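PDB 3DEM: complement factor MASP-3 from Homo sapiens, which is a complement serine protease, probably of the lectin pathway, whose CUB1-EGF-CUB2 region carries the interaction sites for mannan-binding lectin and ficolins. Local coordinates for residues Gly10-Pro15 against Met95-Arg100; Ile154-Thr157 against Cys162-Glu165. All coordinates share one frame; numbering follows the deposited sequence.

Interaction 1 of 2, residues Gly10-Pro15 against Met95-Arg100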
ATOM      1  N   GLY A  10       3.303  12.732   7.884  1.00 40.33           N
ATOM      2  CA  GLY A  10       3.679  13.833   8.765  1.00 40.32           C
ATOM      3  C   GLY A  10       4.045  13.396  10.166  1.00 40.28           C
ATOM      4  O   GLY A  10       3.798  12.261  10.548  1.00 40.28           O
ATOM      5  N   GLN A  11       4.642  14.309  10.927  1.00 40.49           N
ATOM      6  CA  GLN A  11       5.016  14.072  12.316  1.00 40.56           C
ATOM      7  C   GLN A  11       4.346  15.104  13.200  1.00 40.67           C
ATOM      8  O   GLN A  11       4.165  16.252  12.801  1.00 40.84           O
ATOM      9  CB  GLN A  11       6.526  14.218  12.512  1.00 40.59           C
ATOM     10  CG  GLN A  11       7.400  13.285  11.698  1.00 40.76           C
ATOM     11  CD  GLN A  11       8.876  13.421  12.060  1.00 40.79           C
ATOM     12  OE1 GLN A  11       9.732  13.587  11.186  1.00 41.06           O
ATOM     13  NE2 GLN A  11       9.177  13.365  13.354  1.00 40.67           N
ATOM     14  N   ILE A  12       3.999  14.703  14.414  1.00 40.73           N
ATOM     15  CA  ILE A  12       3.402  15.614  15.381  1.00 40.72           C
ATOM     16  C   ILE A  12       3.996  15.353  16.759  1.00 40.61           C
ATOM     17  O   ILE A  12       4.200  14.204  17.143  1.00 40.68           O
ATOM     18  CB  ILE A  12       1.876  15.433  15.443  1.00 40.86           C
ATOM     19  CG1 ILE A  12       1.225  15.881  14.135  1.00 40.90           C
ATOM     20  CG2 ILE A  12       1.288  16.215  16.594  1.00 41.35           C
ATOM     21  CD1 ILE A  12      -0.215  15.422  14.007  1.00 41.47           C
ATOM     22  N   GLN A  13       4.277  16.426  17.490  1.00 40.62           N
ATOM     23  CA  GLN A  13       4.812  16.340  18.843  1.00 40.57           C
ATOM     24  C   GLN A  13       3.974  17.204  19.762  1.00 40.61           C
ATOM     25  O   GLN A  13       3.302  18.130  19.312  1.00 40.70           O
ATOM     26  CB  GLN A  13       6.253  16.864  18.891  1.00 40.63           C
ATOM     27  CG  GLN A  13       7.195  16.262  17.867  1.00 40.76           C
ATOM     28  CD  GLN A  13       8.521  16.980  17.811  1.00 40.89           C
ATOM     29  OE1 GLN A  13       8.687  18.058  18.392  1.00 41.47           O
ATOM     30  NE2 GLN A  13       9.482  16.388  17.112  1.00 41.15           N
ATOM     31  N   SER A  14       4.024  16.909  21.056  1.00 40.60           N
ATOM     32  CA  SER A  14       3.420  17.779  22.057  1.00 40.47           C
ATOM     33  C   SER A  14       4.240  19.062  22.188  1.00 40.51           C
ATOM     34  O   SER A  14       5.448  19.066  21.921  1.00 40.34           O
ATOM     35  CB  SER A  14       3.362  17.066  23.406  1.00 40.37           C
ATOM     36  OG  SER A  14       4.625  16.512  23.723  1.00 40.26           O
ATOM     37  N   PRO A  15       3.586  20.162  22.590  1.00 40.52           N
ATOM     38  CA  PRO A  15       4.312  21.402  22.853  1.00 40.58           C
ATOM     39  C   PRO A  15       5.457  21.159  23.831  1.00 40.56           C
ATOM     40  O   PRO A  15       5.253  20.547  24.885  1.00 40.44           O
ATOM     41  CB  PRO A  15       3.257  22.299  23.506  1.00 40.52           C
ATOM     42  CG  PRO A  15       1.960  21.780  23.014  1.00 40.71           C
ATOM     43  CD  PRO A  15       2.136  20.302  22.812  1.00 40.57           C
ATOM     44  N   MET A  95      -8.813  12.877  10.068  1.00 40.50           N
ATOM     45  CA  MET A  95      -8.473  12.578  11.450  1.00 40.57           C
ATOM     46  C   MET A  95      -8.131  13.850  12.213  1.00 40.55           C
ATOM     47  O   MET A  95      -7.334  14.664  11.754  1.00 40.67           O
ATOM     48  CB  MET A  95      -7.310  11.587  11.518  1.00 40.61           C
ATOM     49  CG  MET A  95      -6.948  11.145  12.930  1.00 40.64           C
ATOM     50  SD  MET A  95      -5.494  10.082  12.946  1.00 40.63           S
ATOM     51  CE  MET A  95      -6.217   8.497  12.508  1.00 40.09           C
ATOM     52  N   SER A  96      -8.745  14.021  13.378  1.00 40.53           N
ATOM     53  CA  SER A  96      -8.448  15.164  14.228  1.00 40.60           C
ATOM     54  C   SER A  96      -7.791  14.678  15.512  1.00 40.62           C
ATOM     55  O   SER A  96      -8.221  13.687  16.106  1.00 40.86           O
ATOM     56  CB  SER A  96      -9.726  15.953  14.536  1.00 40.62           C
ATOM     57  OG  SER A  96      -9.432  17.156  15.227  1.00 40.63           O
ATOM     58  N   ILE A  97      -6.734  15.368  15.921  1.00 40.59           N
ATOM     59  CA  ILE A  97      -5.979  15.003  17.111  1.00 40.54           C
ATOM     60  C   ILE A  97      -5.890  16.200  18.043  1.00 40.55           C
ATOM     61  O   ILE A  97      -5.475  17.283  17.629  1.00 40.66           O
ATOM     62  CB  ILE A  97      -4.546  14.548  16.746  1.00 40.67           C
ATOM     63  CG1 ILE A  97      -4.585  13.325  15.824  1.00 40.65           C
ATOM     64  CG2 ILE A  97      -3.729  14.243  18.000  1.00 40.37           C
ATOM     65  CD1 ILE A  97      -3.255  13.005  15.190  1.00 40.67           C
ATOM     66  N   THR A  98      -6.280  16.005  19.297  1.00 40.46           N
ATOM     67  CA  THR A  98      -6.172  17.055  20.301  1.00 40.47           C
ATOM     68  C   THR A  98      -5.308  16.607  21.477  1.00 40.45           C
ATOM     69  O   THR A  98      -5.566  15.570  22.090  1.00 40.43           O
ATOM     70  CB  THR A  98      -7.564  17.492  20.818  1.00 40.49           C
ATOM     71  OG1 THR A  98      -8.311  18.066  19.741  1.00 40.49           O
ATOM     72  CG2 THR A  98      -7.438  18.520  21.947  1.00 40.33           C
ATOM     73  N   PHE A  99      -4.272  17.383  21.772  1.00 40.40           N
ATOM     74  CA  PHE A  99      -3.527  17.206  23.008  1.00 40.48           C
ATOM     75  C   PHE A  99      -3.990  18.252  24.011  1.00 40.52           C
ATOM     76  O   PHE A  99      -3.960  19.448  23.725  1.00 40.71           O
ATOM     77  CB  PHE A  99      -2.020  17.336  22.775  1.00 40.56           C
ATOM     78  CG  PHE A  99      -1.223  17.499  24.045  1.00 40.35           C
ATOM     79  CD1 PHE A  99      -0.969  16.411  24.868  1.00 40.26           C
ATOM     80  CD2 PHE A  99      -0.731  18.741  24.417  1.00 40.59           C
ATOM     81  CE1 PHE A  99      -0.242  16.560  26.039  1.00 40.36           C
ATOM     82  CE2 PHE A  99       0.000  18.898  25.588  1.00 40.34           C
ATOM     83  CZ  PHE A  99       0.245  17.805  26.396  1.00 40.51           C
ATOM     84  N   ARG A 100      -4.435  17.805  25.178  1.00 40.52           N
ATOM     85  CA  ARG A 100      -4.845  18.728  26.220  1.00 40.41           C
ATOM     86  C   ARG A 100      -4.059  18.505  27.497  1.00 40.44           C
ATOM     87  O   ARG A 100      -3.839  17.370  27.917  1.00 40.44           O
ATOM     88  CB  ARG A 100      -6.337  18.602  26.525  1.00 40.43           C
ATOM     89  CG  ARG A 100      -6.833  19.680  27.483  1.00 40.59           C
ATOM     90  CD  ARG A 100      -7.467  19.074  28.721  1.00 40.68           C
ATOM     91  NE  ARG A 100      -7.840  20.088  29.701  1.00 40.79           N
ATOM     92  CZ  ARG A 100      -8.402  19.816  30.873  1.00 40.64           C
ATOM     93  NH1 ARG A 100      -8.653  18.559  31.212  1.00 40.53           N
ATOM     94  NH2 ARG A 100      -8.712  20.799  31.708  1.00 40.92           N
TER
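F99 meets S14 and P15 because its CG stands anti to the backbone N (chi1 166°), which sends the ring out from its strand toward residues 14 and 15. I12 and I97 share another rotamer. In each, CG1 lies anti to the carbonyl carbon and CD1 is carried on by an extended second torsion. The two side chains therefore reach toward each other and touch tip to tip, I12 CD1 to I97 CD1 at 4.1 Å.

The F99 ring has two different neighbours from the 10-15 segment. S14 CB sits over the centre of one face, 4.3 Å from the ring centroid and 6° off the ring normal. This is a CH-pi contact. P15 comes in obliquely, with P15 CD 3.6 Å from F99 CD2 and 3.8 Å from F99 CE2. S14 OG takes no part in the ring contact; it is hydrogen-bonded to F112 N of strand 111-120. Y21 adds an edge-to-face contact to F99.

No hydrogen bond links the two segments. The contact between them rests on apolar packing and the CH-pi contact, and four of the five touching residues are buried. Around them, I12 also packs on W29, and I97 on V59 and L41. Strand 9-13 belongs to one four-stranded antiparallel sheet and strand 94-101 to the other. Such side-chain packing between two facing sheets is part of the core of the CUB-domain beta sandwich.

Interaction 2 of 2, residues Ile154-Thr157 against Cys162-Glu165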
ATOM      1  N   ILE A 154     -18.786  -7.167 -21.955  1.00 40.56           N
ATOM      2  CA  ILE A 154     -18.496  -5.762 -22.184  1.00 40.52           C
ATOM      3  C   ILE A 154     -18.894  -4.961 -20.949  1.00 40.46           C
ATOM      4  O   ILE A 154     -20.019  -5.084 -20.456  1.00 40.37           O
ATOM      5  CB  ILE A 154     -19.259  -5.230 -23.421  1.00 40.47           C
ATOM      6  CG1 ILE A 154     -18.855  -6.010 -24.677  1.00 40.66           C
ATOM      7  CG2 ILE A 154     -19.011  -3.740 -23.610  1.00 40.40           C
ATOM      8  CD1 ILE A 154     -19.831  -5.878 -25.836  1.00 40.49           C
ATOM      9  N   LEU A 155     -17.967  -4.153 -20.441  1.00 40.38           N
ATOM     10  CA  LEU A 155     -18.266  -3.278 -19.311  1.00 40.31           C
ATOM     11  C   LEU A 155     -19.315  -2.235 -19.705  1.00 40.33           C
ATOM     12  O   LEU A 155     -19.159  -1.512 -20.696  1.00 40.30           O
ATOM     13  CB  LEU A 155     -16.991  -2.600 -18.796  1.00 40.37           C
ATOM     14  CG  LEU A 155     -17.097  -1.918 -17.425  1.00 40.48           C
ATOM     15  CD1 LEU A 155     -17.354  -2.940 -16.325  1.00 40.30           C
ATOM     16  CD2 LEU A 155     -15.847  -1.099 -17.108  1.00 40.31           C
ATOM     17  N   HIS A 156     -20.388  -2.177 -18.925  1.00 40.26           N
ATOM     18  CA  HIS A 156     -21.528  -1.313 -19.210  1.00 40.23           C
ATOM     19  C   HIS A 156     -21.221   0.154 -18.895  1.00 40.26           C
ATOM     20  O   HIS A 156     -20.174   0.471 -18.341  1.00 40.14           O
ATOM     21  CB  HIS A 156     -22.748  -1.804 -18.415  1.00 40.27           C
ATOM     22  CG  HIS A 156     -24.036  -1.138 -18.789  1.00 40.25           C
ATOM     23  ND1 HIS A 156     -24.473  -1.033 -20.092  1.00 40.47           N
ATOM     24  CD2 HIS A 156     -24.995  -0.563 -18.024  1.00 40.26           C
ATOM     25  CE1 HIS A 156     -25.637  -0.406 -20.115  1.00 40.23           C
ATOM     26  NE2 HIS A 156     -25.978  -0.115 -18.874  1.00 39.96           N
ATOM     27  N   THR A 157     -22.143   1.046 -19.247  1.00 40.31           N
ATOM     28  CA  THR A 157     -21.941   2.479 -19.048  1.00 40.38           C
ATOM     29  C   THR A 157     -21.939   2.894 -17.573  1.00 40.42           C
ATOM     30  O   THR A 157     -21.614   4.034 -17.241  1.00 40.30           O
ATOM     31  CB  THR A 157     -22.984   3.306 -19.810  1.00 40.30           C
ATOM     32  OG1 THR A 157     -24.282   2.741 -19.603  1.00 40.40           O
ATOM     33  CG2 THR A 157     -22.671   3.310 -21.296  1.00 40.35           C
ATOM     34  N   CYS A 162     -21.452  -6.133 -16.340  1.00 40.17           N
ATOM     35  CA  CYS A 162     -20.875  -6.731 -17.531  1.00 40.27           C
ATOM     36  C   CYS A 162     -21.946  -7.321 -18.451  1.00 40.35           C
ATOM     37  O   CYS A 162     -22.536  -8.359 -18.144  1.00 40.36           O
ATOM     38  CB  CYS A 162     -19.879  -7.810 -17.113  1.00 40.40           C
ATOM     39  SG  CYS A 162     -18.495  -7.184 -16.121  1.00 40.57           S
ATOM     40  N   ARG A 163     -22.189  -6.653 -19.575  1.00 40.32           N
ATOM     41  CA  ARG A 163     -23.203  -7.083 -20.536  1.00 40.41           C
ATOM     42  C   ARG A 163     -22.570  -7.884 -21.666  1.00 40.48           C
ATOM     43  O   ARG A 163     -21.357  -8.048 -21.705  1.00 40.52           O
ATOM     44  CB  ARG A 163     -23.954  -5.871 -21.106  1.00 40.18           C
ATOM     45  CG  ARG A 163     -23.113  -4.958 -21.990  1.00 40.15           C
ATOM     46  CD  ARG A 163     -23.990  -3.965 -22.747  1.00 40.33           C
ATOM     47  NE  ARG A 163     -23.238  -3.234 -23.766  1.00 40.69           N
ATOM     48  CZ  ARG A 163     -23.022  -3.678 -25.001  1.00 40.91           C
ATOM     49  NH1 ARG A 163     -23.503  -4.859 -25.378  1.00 40.27           N
ATOM     50  NH2 ARG A 163     -22.325  -2.941 -25.863  1.00 40.31           N
ATOM     51  N   VAL A 164     -23.399  -8.380 -22.580  1.00 40.54           N
ATOM     52  CA  VAL A 164     -22.911  -9.102 -23.749  1.00 40.52           C
ATOM     53  C   VAL A 164     -23.609  -8.606 -24.999  1.00 40.49           C
ATOM     54  O   VAL A 164     -24.660  -7.971 -24.925  1.00 40.40           O
ATOM     55  CB  VAL A 164     -23.168 -10.629 -23.650  1.00 40.53           C
ATOM     56  CG1 VAL A 164     -22.386 -11.239 -22.501  1.00 40.46           C
ATOM     57  CG2 VAL A 164     -24.665 -10.921 -23.523  1.00 40.29           C
ATOM     58  N   GLU A 165     -23.020  -8.899 -26.150  1.00 40.53           N
ATOM     59  CA  GLU A 165     -23.730  -8.758 -27.407  1.00 40.58           C
ATOM     60  C   GLU A 165     -24.449 -10.073 -27.648  1.00 40.64           C
ATOM     61  O   GLU A 165     -23.822 -11.130 -27.651  1.00 40.72           O
ATOM     62  CB  GLU A 165     -22.768  -8.428 -28.549  1.00 40.67           C
ATOM     63  CG  GLU A 165     -22.299  -6.969 -28.562  1.00 40.76           C
ATOM     64  CD  GLU A 165     -23.455  -5.961 -28.563  1.00 41.45           C
ATOM     65  OE1 GLU A 165     -23.271  -4.844 -28.041  1.00 41.64           O
ATOM     66  OE2 GLU A 165     -24.557  -6.272 -29.075  1.00 42.30           O
TER
HETATM   67  O   HOH W   1     -22.941  -0.610 -22.423  1.00 35.48           O
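Backbone hydrogen bonds pair I154 with R163 on neighbouring antiparallel strands. I154 N donates to R163 O at 2.7 Å, fairly straight at 164°. R163 N returns a bond to I154 O at 2.8 Å, more bent at 147°. Beyond them, L155 and C162 form a non-hydrogen-bonded pair. C162 CA makes a CA-H...O contact with I154 O, 3.5 Å away.

Packing contacts lie on both faces of the sheet. On the I154 and R163 face, I154 CD1 sits over one face of the R163 guanidinium, 3.8 Å from R163 NH1. The same methyl touches E165 CG. On the L155 and C162 face, L155 CD1 makes a loose apolar contact with C162 SG.

Within 162-165, a salt bridge holds the end of R163. R163 NH1 donates to E165 OE1 at 2.7 Å, and a weak bond from R163 NH2 reaches the same oxygen. E165 bends at its second torsion, and its OE1 is met from above the carboxylate plane.

One water bridges the two segments. It accepts from R163 NE at 3.0 Å and is hydrogen-bonded to H156 ND1 at 2.8 Å. The H156 ring stands almost perpendicular to the guanidinium, 89° between planes. The salt bridge and the water both lie at the guanidinium edge, so they probably limit its rotation.

A disulfide ties C162 of strand 162-163 to C149, just after strand 144-148. A short C-terminal hairpin with such a disulfide is characteristic of an EGF module.

In the fold
Interaction 1 comes first along the chain and closes before interaction 2 opens. Their centres are about 49 Å apart, on opposite sides of the chain's centre, and their nearest atoms are about 31 Å apart. They share no strand, sheet or domain. Interaction 1 joins the two four-stranded sheets of the first CUB domain in its buried interior. Interaction 2 is a surface contact within the two-stranded hairpin 154-155 and 162-163 of the EGF module. From that hairpin the chain runs on toward the second CUB domain, and V164 N is hydrogen-bonded to S191 there. The two contacts thus belong to separate modules of an elongated CUB1-EGF-CUB2 chain.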